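Local coordinates for suppressor protein MPT5 (Saccharomyces cerevisiae, PDB 5BZ1) that binds UGUA-containing elements in the 3'-UTRs of target mRNAs as a PUF-family post-transcriptional regulator, repressing expression of HO, at residues A[244-257]-A[304-318]. Sequence-based numbering, arbitrary orientation.
Sequences LCQLSCLKFSSNVV and IFTVNLNVLIRDNFG. With nucleotides of chain B.
F317 of Pumilio repeat 8 lays its ring against K251 of repeat 7, with K251 CA 3.6 Å from the ring centroid and 9° off its normal, a CH-pi contact between neighbouring helical repeats of the PUF domain. The F317 torsion (chi1 -60°), with CG anti to the carbonyl carbon, turns the ring so that C249 O meets one edge in plane and C1' of G2 of chain B another. On this RNA-binding side, K251 NZ donates to O2' of G2 of chain B, and the guanine N2 of the same nucleotide donates to S254 OG.

Between the repeats L244, S248, F305 and L312 form a buried layer. L244 CD2 lies 3.7 Å from I304 CD1 and also reaches the F305 ring in its plane, while L312 CD2 presses on S248 CB. F305 continues onto A321 and L325 of the helix 318-326. The S248 hydroxyl is held by L244 O and takes no bond across the interface.

Toward solvent the contact is looser where C245 SG rests on N308 CB and V311 CG1 only approaches C249 SG at 4.2 Å. The partly exposed D315 is packed closely, its OD2 3.4 Å from C249 CB. OD2 also caps the turn into the next helix, accepting from F317 N out of the carboxylate plane and from G318 N on its anti lone pair. With an alanine here, the amides of F317 and G318 would probably lose their shared acceptor and the F317 turn be less firmly fixed. The other oxygen, D315 OD1, accepts from a water at 2.8 Å that also donates to C249 O at 3.0 Å.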
loop_
_atom_site.group_PDB
_atom_site.type_symbol
_atom_site.label_atom_id
_atom_site.label_comp_id
_atom_site.label_asym_id
_atom_site.label_seq_id
_atom_site.Cartn_x
_atom_site.Cartn_y
_atom_site.Cartn_z
ATOM N N LEU A 244 14.277 14.131 16.086
ATOM C CA LEU A 244 13.833 12.847 16.622
ATOM C C LEU A 244 12.936 13.002 17.848
ATOM O O LEU A 244 11.952 12.276 17.999
ATOM C CB LEU A 244 15.030 11.950 16.944
ATOM C CG LEU A 244 14.720 10.493 17.279
ATOM C CD1 LEU A 244 14.016 9.830 16.108
ATOM C CD2 LEU A 244 15.986 9.723 17.656
ATOM N N CYS A 245 13.267 13.954 18.716
ATOM C CA CYS A 245 12.466 14.186 19.913
ATOM C C CYS A 245 11.077 14.728 19.580
ATOM O O CYS A 245 10.071 14.241 20.102
ATOM C CB CYS A 245 13.179 15.131 20.877
ATOM S SG CYS A 245 12.175 15.572 22.315
ATOM N N GLN A 246 11.019 15.733 18.709
ATOM C CA GLN A 246 9.735 16.308 18.321
ATOM C C GLN A 246 8.841 15.305 17.592
ATOM O O GLN A 246 7.644 15.224 17.870
ATOM C CB GLN A 246 9.921 17.560 17.465
ATOM C CG GLN A 246 8.607 18.251 17.110
ATOM C CD GLN A 246 7.727 18.506 18.328
ATOM O OE1 GLN A 246 6.671 17.888 18.488
ATOM N NE2 GLN A 246 8.161 19.418 19.194
ATOM N N LEU A 247 9.423 14.548 16.663
ATOM C CA LEU A 247 8.676 13.538 15.912
ATOM C C LEU A 247 8.097 12.481 16.854
ATOM O O LEU A 247 6.987 11.994 16.648
ATOM C CB LEU A 247 9.563 12.880 14.851
ATOM C CG LEU A 247 9.981 13.754 13.665
ATOM C CD1 LEU A 247 11.068 13.076 12.844
ATOM C CD2 LEU A 247 8.785 14.094 12.784
ATOM N N SER A 248 8.857 12.145 17.892
ATOM C CA SER A 248 8.412 11.209 18.916
ATOM C C SER A 248 7.209 11.737 19.697
ATOM O O SER A 248 6.455 10.960 20.281
ATOM C CB SER A 248 9.555 10.908 19.889
ATOM O OG SER A 248 10.629 10.265 19.236
ATOM N N CYS A 249 7.040 13.058 19.711
ATOM C CA CYS A 249 5.967 13.684 20.478
ATOM C C CYS A 249 4.755 14.074 19.632
ATOM O O CYS A 249 3.906 14.848 20.079
ATOM C CB CYS A 249 6.490 14.908 21.227
ATOM S SG CYS A 249 7.776 14.520 22.439
ATOM N N LEU A 250 4.663 13.537 18.421
ATOM C CA LEU A 250 3.509 13.812 17.564
ATOM C C LEU A 250 2.672 12.551 17.349
ATOM O O LEU A 250 3.208 11.445 17.337
ATOM C CB LEU A 250 3.955 14.425 16.235
ATOM C CG LEU A 250 4.656 15.780 16.357
ATOM C CD1 LEU A 250 5.259 16.212 15.030
ATOM C CD2 LEU A 250 3.695 16.847 16.873
ATOM N N LYS A 251 1.362 12.727 17.188
ATOM C CA LYS A 251 0.420 11.610 17.125
ATOM C C LYS A 251 0.788 10.529 16.106
ATOM O O LYS A 251 0.791 9.337 16.424
ATOM C CB LYS A 251 -0.986 12.128 16.816
ATOM C CG LYS A 251 -2.080 11.062 16.861
ATOM C CD LYS A 251 -3.354 11.568 16.202
ATOM C CE LYS A 251 -4.606 11.100 16.934
ATOM N NZ LYS A 251 -4.732 9.623 17.013
ATOM N N PHE A 252 1.089 10.946 14.882
ATOM C CA PHE A 252 1.302 9.991 13.805
ATOM C C PHE A 252 2.755 9.528 13.696
ATOM O O PHE A 252 3.017 8.333 13.615
ATOM C CB PHE A 252 0.786 10.556 12.477
ATOM C CG PHE A 252 -0.667 10.956 12.515
ATOM C CD1 PHE A 252 -1.667 9.989 12.567
ATOM C CD2 PHE A 252 -1.036 12.296 12.499
ATOM C CE1 PHE A 252 -3.009 10.352 12.609
ATOM C CE2 PHE A 252 -2.372 12.668 12.540
ATOM C CZ PHE A 252 -3.362 11.695 12.595
ATOM N N SER A 253 3.694 10.468 13.705
ATOM C CA SER A 253 5.109 10.131 13.566
ATOM C C SER A 253 5.664 9.317 14.744
ATOM O O SER A 253 6.646 8.592 14.582
ATOM C CB SER A 253 5.950 11.392 13.347
ATOM O OG SER A 253 5.710 12.348 14.362
ATOM N N SER A 254 5.042 9.432 15.919
ATOM C CA SER A 254 5.480 8.667 17.092
ATOM C C SER A 254 5.471 7.167 16.812
ATOM O O SER A 254 6.322 6.429 17.313
ATOM C CB SER A 254 4.620 8.976 18.324
ATOM O OG SER A 254 3.262 8.623 18.124
ATOM N N ASN A 255 4.512 6.726 16.000
ATOM C CA ASN A 255 4.422 5.322 15.606
ATOM C C ASN A 255 5.558 4.911 14.676
ATOM O O ASN A 255 6.017 3.768 14.710
ATOM C CB ASN A 255 3.080 5.042 14.928
ATOM C CG ASN A 255 1.905 5.334 15.832
ATOM O OD1 ASN A 255 1.562 4.531 16.702
ATOM N ND2 ASN A 255 1.278 6.490 15.634
ATOM N N VAL A 256 5.993 5.843 13.835
ATOM C CA VAL A 256 7.098 5.590 12.920
ATOM C C VAL A 256 8.400 5.443 13.709
ATOM O O VAL A 256 9.226 4.576 13.411
ATOM C CB VAL A 256 7.234 6.714 11.881
ATOM C CG1 VAL A 256 8.393 6.436 10.934
ATOM C CG2 VAL A 256 5.939 6.869 11.097
ATOM N N VAL A 257 8.572 6.293 14.721
ATOM C CA VAL A 257 9.742 6.233 15.594
ATOM C C VAL A 257 9.831 4.884 16.310
ATOM O O VAL A 257 10.893 4.260 16.340
ATOM C CB VAL A 257 9.734 7.369 16.632
ATOM C CG1 VAL A 257 10.907 7.231 17.589
ATOM C CG2 VAL A 257 9.784 8.715 15.936
ATOM N N ILE A 304 20.022 10.631 22.404
ATOM C CA ILE A 304 18.996 11.641 22.166
ATOM C C ILE A 304 17.847 11.527 23.171
ATOM O O ILE A 304 17.415 12.526 23.749
ATOM C CB ILE A 304 18.446 11.538 20.733
ATOM C CG1 ILE A 304 19.548 11.838 19.714
ATOM C CG2 ILE A 304 17.270 12.479 20.535
ATOM C CD1 ILE A 304 19.122 11.631 18.272
ATOM N N PHE A 305 17.359 10.308 23.376
ATOM C CA PHE A 305 16.294 10.055 24.342
ATOM C C PHE A 305 16.743 10.334 25.775
ATOM O O PHE A 305 15.932 10.689 26.627
ATOM C CB PHE A 305 15.788 8.616 24.218
ATOM C CG PHE A 305 14.773 8.423 23.128
ATOM C CD1 PHE A 305 13.554 7.824 23.402
ATOM C CD2 PHE A 305 15.032 8.847 21.831
ATOM C CE1 PHE A 305 12.610 7.643 22.401
ATOM C CE2 PHE A 305 14.090 8.671 20.827
ATOM C CZ PHE A 305 12.881 8.070 21.116
ATOM N N THR A 306 18.036 10.169 26.036
ATOM C CA THR A 306 18.588 10.462 27.357
ATOM C C THR A 306 18.610 11.971 27.612
ATOM O O THR A 306 18.158 12.438 28.660
ATOM C CB THR A 306 20.001 9.873 27.527
ATOM O OG1 THR A 306 19.943 8.446 27.405
ATOM C CG2 THR A 306 20.580 10.233 28.892
ATOM N N VAL A 307 19.134 12.724 26.649
ATOM C CA VAL A 307 19.163 14.180 26.734
ATOM C C VAL A 307 17.751 14.759 26.880
ATOM O O VAL A 307 17.523 15.669 27.679
ATOM C CB VAL A 307 19.874 14.798 25.508
ATOM C CG1 VAL A 307 19.700 16.307 25.477
ATOM C CG2 VAL A 307 21.360 14.441 25.510
ATOM N N ASN A 308 16.806 14.208 26.124
ATOM C CA ASN A 308 15.442 14.731 26.088
ATOM C C ASN A 308 14.458 13.950 26.955
ATOM O O ASN A 308 13.247 14.039 26.753
ATOM C CB ASN A 308 14.930 14.771 24.643
ATOM C CG ASN A 308 15.742 15.696 23.763
ATOM O OD1 ASN A 308 15.510 16.905 23.731
ATOM N ND2 ASN A 308 16.704 15.133 23.043
ATOM N N LEU A 309 14.981 13.200 27.923
ATOM C CA LEU A 309 14.167 12.303 28.750
ATOM C C LEU A 309 13.027 13.020 29.471
ATOM O O LEU A 309 11.918 12.493 29.579
ATOM C CB LEU A 309 15.055 11.572 29.763
ATOM C CG LEU A 309 14.388 10.656 30.791
ATOM C CD1 LEU A 309 13.564 9.571 30.121
ATOM C CD2 LEU A 309 15.430 10.035 31.703
ATOM N N ASN A 310 13.304 14.228 29.951
ATOM C CA ASN A 310 12.332 14.993 30.723
ATOM C C ASN A 310 11.070 15.366 29.937
ATOM O O ASN A 310 9.972 15.420 30.497
ATOM C CB ASN A 310 12.982 16.258 31.274
ATOM C CG ASN A 310 12.162 16.893 32.369
ATOM O OD1 ASN A 310 11.625 16.201 33.232
ATOM N ND2 ASN A 310 12.045 18.216 32.333
ATOM N N VAL A 311 11.237 15.638 28.646
ATOM C CA VAL A 311 10.114 15.970 27.771
ATOM C C VAL A 311 9.365 14.708 27.352
ATOM O O VAL A 311 8.133 14.663 27.386
ATOM C CB VAL A 311 10.587 16.733 26.520
ATOM C CG1 VAL A 311 9.490 16.797 25.464
ATOM C CG2 VAL A 311 11.042 18.131 26.896
ATOM N N LEU A 312 10.123 13.685 26.972
ATOM C CA LEU A 312 9.566 12.441 26.446
ATOM C C LEU A 312 8.722 11.664 27.463
ATOM O O LEU A 312 7.639 11.181 27.135
ATOM C CB LEU A 312 10.691 11.557 25.901
ATOM C CG LEU A 312 11.386 12.061 24.636
ATOM C CD1 LEU A 312 12.697 11.334 24.408
ATOM C CD2 LEU A 312 10.478 11.891 23.425
ATOM N N ILE A 313 9.213 11.552 28.695
ATOM C CA ILE A 313 8.519 10.790 29.731
ATOM C C ILE A 313 7.184 11.438 30.100
ATOM O O ILE A 313 6.298 10.796 30.669
ATOM C CB ILE A 313 9.403 10.640 30.996
ATOM C CG1 ILE A 313 8.933 9.465 31.852
ATOM C CG2 ILE A 313 9.434 11.937 31.810
ATOM C CD1 ILE A 313 9.757 9.257 33.110
ATOM N N ARG A 314 7.054 12.712 29.743
ATOM C CA ARG A 314 5.934 13.548 30.151
ATOM C C ARG A 314 4.932 13.739 29.011
ATOM O O ARG A 314 3.792 14.155 29.232
ATOM C CB ARG A 314 6.483 14.907 30.583
ATOM C CG ARG A 314 5.855 15.502 31.820
ATOM C CD ARG A 314 6.721 16.643 32.345
ATOM N NE ARG A 314 8.044 16.182 32.759
ATOM C CZ ARG A 314 8.338 15.766 33.988
ATOM N NH1 ARG A 314 7.402 15.755 34.929
ATOM N NH2 ARG A 314 9.568 15.362 34.279
ATOM N N ASP A 315 5.361 13.433 27.791
ATOM C CA ASP A 315 4.553 13.716 26.609
ATOM C C ASP A 315 3.515 12.630 26.316
ATOM O O ASP A 315 3.779 11.439 26.506
ATOM C CB ASP A 315 5.455 13.932 25.395
ATOM C CG ASP A 315 4.681 14.354 24.165
ATOM O OD1 ASP A 315 4.430 15.568 24.010
ATOM O OD2 ASP A 315 4.329 13.472 23.351
ATOM N N ASN A 316 2.339 13.054 25.853
ATOM C CA ASN A 316 1.229 12.149 25.563
ATOM C C ASN A 316 1.574 11.045 24.566
ATOM O O ASN A 316 0.999 9.955 24.611
ATOM C CB ASN A 316 0.021 12.936 25.040
ATOM C CG ASN A 316 -0.653 13.764 26.115
ATOM O OD1 ASN A 316 -0.657 13.396 27.289
ATOM N ND2 ASN A 316 -1.235 14.892 25.717
ATOM N N PHE A 317 2.501 11.338 23.660
ATOM C CA PHE A 317 2.900 10.379 22.644
ATOM C C PHE A 317 4.339 9.917 22.837
ATOM O O PHE A 317 4.654 8.745 22.618
ATOM C CB PHE A 317 2.707 10.975 21.246
ATOM C CG PHE A 317 1.285 11.364 20.948
ATOM C CD1 PHE A 317 0.276 10.408 20.963
ATOM C CD2 PHE A 317 0.955 12.682 20.656
ATOM C CE1 PHE A 317 -1.043 10.758 20.692
ATOM C CE2 PHE A 317 -0.357 13.043 20.382
ATOM C CZ PHE A 317 -1.358 12.079 20.400
ATOM N N GLY A 318 5.200 10.839 23.259
ATOM C CA GLY A 318 6.611 10.555 23.468
ATOM C C GLY A 318 6.890 9.438 24.458
ATOM O O GLY A 318 7.889 8.726 24.330
ATOM P P U B 3 -6.231 6.624 19.064
ATOM O OP1 U B 3 -7.378 7.411 18.540
ATOM O OP2 U B 3 -6.511 5.346 19.772
ATOM O "O5'" U B 3 -5.216 6.328 17.870
ATOM C "C5'" U B 3 -5.597 5.545 16.751
ATOM C "C4'" U B 3 -5.330 6.280 15.463
ATOM O "O4'" U B 3 -3.929 6.640 15.363
ATOM C "C3'" U B 3 -5.609 5.513 14.182
ATOM O "O3'" U B 3 -6.989 5.507 13.862
ATOM C "C2'" U B 3 -4.748 6.249 13.160
ATOM O "O2'" U B 3 -5.401 7.428 12.709
ATOM C "C1'" U B 3 -3.535 6.658 14.008
ATOM N N1 U B 3 -2.384 5.745 13.829
ATOM C C2 U B 3 -1.541 5.996 12.756
ATOM O O2 U B 3 -1.718 6.914 11.972
ATOM N N3 U B 3 -0.487 5.126 12.623
ATOM C C4 U B 3 -0.196 4.054 13.444
ATOM O O4 U B 3 0.792 3.357 13.192
ATOM C C5 U B 3 -1.112 3.866 14.535
ATOM C C6 U B 3 -2.154 4.696 14.694
ATOM P P G B 2 -5.673 5.736 24.587
ATOM O OP1 G B 2 -7.056 5.950 24.102
ATOM O OP2 G B 2 -5.210 4.369 24.939
ATOM O "O5'" G B 2 -4.679 6.314 23.491
ATOM C "C5'" G B 2 -4.673 7.695 23.169
ATOM C "C4'" G B 2 -3.875 7.949 21.921
ATOM O "O4'" G B 2 -2.485 7.625 22.158
ATOM C "C3'" G B 2 -4.251 7.097 20.723
ATOM O "O3'" G B 2 -5.391 7.589 20.041
ATOM C "C2'" G B 2 -2.976 7.110 19.889
ATOM O "O2'" G B 2 -2.874 8.306 19.129
ATOM C "C1'" G B 2 -1.897 7.127 20.977
ATOM N N9 G B 2 -1.354 5.781 21.249
ATOM C C8 G B 2 -1.955 4.729 21.902
ATOM N N7 G B 2 -1.187 3.673 21.961
ATOM C C5 G B 2 -0.016 4.041 21.311
ATOM C C6 G B 2 1.176 3.313 21.060
ATOM O O6 G B 2 1.455 2.153 21.374
ATOM N N1 G B 2 2.104 4.085 20.371
ATOM C C2 G B 2 1.905 5.384 19.973
ATOM N N2 G B 2 2.917 5.968 19.316
ATOM N N3 G B 2 0.800 6.072 20.197
ATOM C C4 G B 2 -0.111 5.342 20.865
HETATM O O HOH W 1 2.348 16.288 22.231
#